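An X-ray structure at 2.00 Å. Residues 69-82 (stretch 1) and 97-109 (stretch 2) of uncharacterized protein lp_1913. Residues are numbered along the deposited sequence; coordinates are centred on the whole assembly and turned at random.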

# COMPACT_ATOMS: atom_id res chain seq x y z
N ASP B 69 -0.77 22.88 -15.59
CA ASP B 69 -2.04 23.42 -16.07
C ASP B 69 -3.14 22.98 -15.09
O ASP B 69 -3.33 21.79 -14.87
CB ASP B 69 -2.36 22.88 -17.46
CG ASP B 69 -3.52 23.59 -18.11
OD1 ASP B 69 -4.56 23.78 -17.44
OD2 ASP B 69 -3.40 23.97 -19.29
N PRO B 70 -3.87 23.95 -14.51
CA PRO B 70 -4.95 23.67 -13.56
C PRO B 70 -6.18 22.97 -14.13
O PRO B 70 -7.00 22.44 -13.38
CB PRO B 70 -5.27 25.05 -12.99
CG PRO B 70 -5.04 25.93 -14.17
CD PRO B 70 -3.74 25.40 -14.74
N ALA B 71 -6.31 22.98 -15.45
CA ALA B 71 -7.45 22.35 -16.12
C ALA B 71 -7.22 20.86 -16.36
O ALA B 71 -8.13 20.14 -16.75
CB ALA B 71 -7.72 23.06 -17.44
N LYS B 72 -5.99 20.40 -16.12
CA LYS B 72 -5.65 19.00 -16.34
C LYS B 72 -5.74 18.16 -15.07
O LYS B 72 -5.66 18.68 -13.96
CB LYS B 72 -4.23 18.90 -16.90
CG LYS B 72 -4.02 19.56 -18.25
CD LYS B 72 -4.69 18.77 -19.36
CE LYS B 72 -4.39 19.38 -20.73
NZ LYS B 72 -4.95 18.55 -21.83
N THR B 73 -5.92 16.85 -15.23
CA THR B 73 -5.97 15.96 -14.09
C THR B 73 -4.63 15.23 -14.07
O THR B 73 -4.21 14.66 -15.07
CB THR B 73 -7.13 14.95 -14.19
OG1 THR B 73 -8.37 15.65 -14.10
CG2 THR B 73 -7.07 13.93 -13.06
N TYR B 74 -3.96 15.27 -12.93
CA TYR B 74 -2.65 14.64 -12.80
C TYR B 74 -2.67 13.26 -12.17
O TYR B 74 -3.43 12.99 -11.25
CB TYR B 74 -1.74 15.58 -12.03
CG TYR B 74 -1.50 16.85 -12.82
CD1 TYR B 74 -0.51 16.91 -13.80
CD2 TYR B 74 -2.35 17.95 -12.66
CE1 TYR B 74 -0.37 18.04 -14.61
CE2 TYR B 74 -2.22 19.08 -13.47
CZ TYR B 74 -1.23 19.11 -14.44
OH TYR B 74 -1.09 20.21 -15.24
N VAL B 75 -1.82 12.38 -12.70
CA VAL B 75 -1.69 11.01 -12.20
C VAL B 75 -0.22 10.84 -11.80
O VAL B 75 0.67 10.97 -12.64
CB VAL B 75 -2.06 9.97 -13.29
CG1 VAL B 75 -1.93 8.56 -12.75
CG2 VAL B 75 -3.49 10.22 -13.78
N VAL B 76 0.02 10.56 -10.53
CA VAL B 76 1.39 10.40 -10.05
C VAL B 76 1.73 8.92 -9.85
O VAL B 76 0.84 8.09 -9.68
CB VAL B 76 1.60 11.14 -8.71
CG1 VAL B 76 1.32 12.62 -8.87
CG2 VAL B 76 0.69 10.54 -7.64
N TYR B 77 3.03 8.60 -9.87
CA TYR B 77 3.47 7.23 -9.64
C TYR B 77 4.94 7.15 -9.24
O TYR B 77 5.76 7.95 -9.67
CB TYR B 77 3.23 6.36 -10.89
CG TYR B 77 4.19 6.62 -12.04
CD1 TYR B 77 5.48 6.07 -12.04
CD2 TYR B 77 3.80 7.40 -13.13
CE1 TYR B 77 6.35 6.29 -13.11
CE2 TYR B 77 4.66 7.62 -14.20
CZ TYR B 77 5.92 7.07 -14.19
OH TYR B 77 6.75 7.26 -15.26
N ASP B 78 5.25 6.18 -8.39
CA ASP B 78 6.61 5.95 -7.95
C ASP B 78 6.96 4.61 -8.58
O ASP B 78 6.14 4.05 -9.33
CB ASP B 78 6.69 5.88 -6.41
CG ASP B 78 8.13 5.88 -5.88
OD1 ASP B 78 9.08 6.12 -6.66
OD2 ASP B 78 8.31 5.66 -4.67
N TRP B 79 8.14 4.09 -8.30
CA TRP B 79 8.53 2.82 -8.92
C TRP B 79 7.62 1.68 -8.50
O TRP B 79 7.38 0.75 -9.28
CB TRP B 79 9.99 2.49 -8.61
CG TRP B 79 10.30 2.16 -7.18
CD1 TRP B 79 10.38 3.03 -6.13
CD2 TRP B 79 10.61 0.87 -6.66
NE1 TRP B 79 10.73 2.35 -4.98
CE2 TRP B 79 10.87 1.02 -5.28
CE3 TRP B 79 10.69 -0.41 -7.23
CZ2 TRP B 79 11.21 -0.06 -4.45
CZ3 TRP B 79 11.02 -1.49 -6.40
CH2 TRP B 79 11.28 -1.30 -5.03
N THR B 80 7.09 1.75 -7.29
CA THR B 80 6.22 0.70 -6.80
C THR B 80 5.11 1.30 -5.94
O THR B 80 5.27 2.38 -5.38
CB THR B 80 7.03 -0.34 -5.99
OG1 THR B 80 6.25 -1.53 -5.81
CG2 THR B 80 7.40 0.22 -4.62
N GLY B 81 3.99 0.59 -5.83
CA GLY B 81 2.89 1.11 -5.04
C GLY B 81 3.12 1.06 -3.54
O GLY B 81 2.48 1.79 -2.79
N GLY B 82 4.06 0.23 -3.10
CA GLY B 82 4.33 0.10 -1.68
C GLY B 82 4.88 1.31 -0.94
O GLY B 82 4.82 1.37 0.29
N GLY B 97 -5.41 22.56 -4.64
CA GLY B 97 -6.61 22.77 -5.43
C GLY B 97 -6.59 22.08 -6.78
O GLY B 97 -7.36 22.43 -7.68
N PHE B 98 -5.71 21.09 -6.93
CA PHE B 98 -5.62 20.35 -8.19
C PHE B 98 -6.40 19.04 -8.11
O PHE B 98 -6.66 18.52 -7.03
CB PHE B 98 -4.16 20.03 -8.52
CG PHE B 98 -3.41 21.18 -9.11
CD1 PHE B 98 -3.54 21.50 -10.46
CD2 PHE B 98 -2.57 21.96 -8.32
CE1 PHE B 98 -2.86 22.58 -11.00
CE2 PHE B 98 -1.89 23.05 -8.85
CZ PHE B 98 -2.03 23.36 -10.20
N GLU B 99 -6.77 18.53 -9.27
CA GLU B 99 -7.45 17.25 -9.35
C GLU B 99 -6.35 16.25 -9.68
O GLU B 99 -5.66 16.39 -10.69
CB GLU B 99 -8.51 17.27 -10.45
CG GLU B 99 -9.81 17.95 -10.03
CD GLU B 99 -10.47 17.23 -8.87
OE1 GLU B 99 -10.86 16.06 -9.05
OE2 GLU B 99 -10.58 17.83 -7.78
N ALA B 100 -6.16 15.25 -8.82
CA ALA B 100 -5.13 14.25 -9.06
C ALA B 100 -5.48 12.89 -8.50
O ALA B 100 -6.42 12.74 -7.73
CB ALA B 100 -3.80 14.72 -8.50
N TYR B 101 -4.71 11.89 -8.92
CA TYR B 101 -4.91 10.51 -8.49
C TYR B 101 -3.56 9.82 -8.56
O TYR B 101 -2.65 10.27 -9.27
CB TYR B 101 -5.88 9.79 -9.44
CG TYR B 101 -7.28 10.36 -9.49
CD1 TYR B 101 -8.22 10.03 -8.51
CD2 TYR B 101 -7.66 11.26 -10.49
CE1 TYR B 101 -9.50 10.57 -8.52
CE2 TYR B 101 -8.94 11.81 -10.51
CZ TYR B 101 -9.86 11.46 -9.52
OH TYR B 101 -11.11 12.03 -9.52
N GLU B 102 -3.42 8.72 -7.82
CA GLU B 102 -2.19 7.95 -7.86
C GLU B 102 -2.48 6.81 -8.84
O GLU B 102 -3.60 6.29 -8.87
CB GLU B 102 -1.87 7.37 -6.48
CG GLU B 102 -0.46 6.84 -6.42
CD GLU B 102 -0.09 6.22 -5.10
OE1 GLU B 102 -0.43 6.79 -4.04
OE2 GLU B 102 0.57 5.15 -5.13
N LEU B 103 -1.50 6.43 -9.66
CA LEU B 103 -1.69 5.34 -10.62
C LEU B 103 -1.68 3.99 -9.89
O LEU B 103 -0.71 3.66 -9.23
CB LEU B 103 -0.57 5.33 -11.68
CG LEU B 103 -0.48 4.11 -12.62
CD1 LEU B 103 -1.73 4.07 -13.50
CD2 LEU B 103 0.77 4.20 -13.51
N ALA B 104 -2.76 3.22 -10.02
CA ALA B 104 -2.85 1.91 -9.38
C ALA B 104 -1.80 0.99 -10.02
O ALA B 104 -1.72 0.90 -11.24
CB ALA B 104 -4.24 1.31 -9.58
N GLY B 105 -1.00 0.31 -9.20
CA GLY B 105 0.01 -0.57 -9.75
C GLY B 105 1.37 0.09 -9.92
O GLY B 105 2.40 -0.59 -9.97
N ALA B 106 1.38 1.42 -10.00
CA ALA B 106 2.62 2.17 -10.15
C ALA B 106 3.40 1.77 -11.40
O ALA B 106 2.84 1.17 -12.32
CB ALA B 106 3.49 1.99 -8.90
N LEU B 107 4.69 2.08 -11.43
CA LEU B 107 5.54 1.76 -12.58
C LEU B 107 5.74 0.26 -12.74
O LEU B 107 5.70 -0.26 -13.86
CB LEU B 107 6.90 2.44 -12.45
CG LEU B 107 7.83 2.24 -13.65
CD1 LEU B 107 7.16 2.77 -14.91
CD2 LEU B 107 9.16 2.95 -13.42
N GLU B 108 5.97 -0.43 -11.63
CA GLU B 108 6.18 -1.87 -11.64
C GLU B 108 4.98 -2.55 -12.30
O GLU B 108 5.14 -3.39 -13.18
CB GLU B 108 6.36 -2.40 -10.21
CG GLU B 108 6.62 -3.90 -10.13
CD GLU B 108 6.42 -4.45 -8.73
OE1 GLU B 108 5.27 -4.42 -8.23
OE2 GLU B 108 7.41 -4.92 -8.13
N GLY B 109 3.77 -2.19 -11.86
CA GLY B 109 2.58 -2.79 -12.43
C GLY B 109 2.42 -2.46 -13.91
O GLY B 109 2.10 -3.33 -14.72
O HOH W 1 -6.27 19.88 -11.79
O HOH W 2 3.01 4.98 -6.58

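Stretch 1 begins with a type I beta turn from Asp 69 to Lys 72. Its backbone bond runs from Lys 72 N to Asp 69 O at 3.3 Å. Within the turn, Asp 69 OD1 accepts a hydrogen bond from Ala 71 N at 2.8 Å. Asp 69 O accepts one from Tyr 74 OH, beyond the turn, at 2.8 Å. The Phe 98 ring packs against the turn. Its CE1 lies 3.5 Å from Pro 70 CA and 4.0 Å from Pro 70 CB, and Asp 69 O sits at the ring edge.

A water ties the turn to Glu 99. It donates to Pro 70 O (3.1 Å) and Lys 72 O (2.6 Å) and accepts from Glu 99 N (2.9 Å). The amide of Glu 99 thus reaches stretch 1 through water rather than directly.

From Thr 73 the two strands run parallel. The Thr 73 methyl CG2 meets the edge of the Tyr 101 ring, 3.8 Å from CD2. Tyr 74 is bonded through both backbone polar atoms: its N donates to Glu 99 O at 3.0 Å, and its O accepts from Tyr 101 N at 2.9 Å. Its main chain therefore spans two residues of the partner strand, as expected for parallel pairing. Its side chain lies on the same face as Ala 100, with the two CB atoms 4.2 Å apart. The ring also nears Phe 98, CE2 to CD1 at 4.1 Å, with the planes at 84°.

Val 75 points to the opposite face, with Tyr 101. Its CG1 packs 3.7 Å from Leu 103 CB. Its CA approaches Tyr 101 O at 3.2 Å, a CA-H...O contact beside the regular ladder. Val 76 repeats the pattern of Tyr 74: its N donates to Tyr 101 O at 3.0 Å, and its O accepts from Leu 103 N at 2.9 Å.

Tyr 77 ends the strand and points toward stretch 2. Its CB lies 4.0 Å from Leu 103 CB, and its CD1 lies 3.9 Å from Leu 107 CB. This one residue touches both the strand and the helix of stretch 2.

Beyond the strand, carbonyls meet helix amides. Asp 78 O accepts from Leu 107 N at 3.2 Å, and Trp 79 O accepts from Glu 108 N at 3.0 Å. A second water accepts from Asp 78 N (3.1 Å) and donates to Glu 102 OE2 (2.8 Å).

The Ala 106 methyl fits against the backbone that follows. Its CB is 3.4 Å from both Thr 80 C and Gly 81 N.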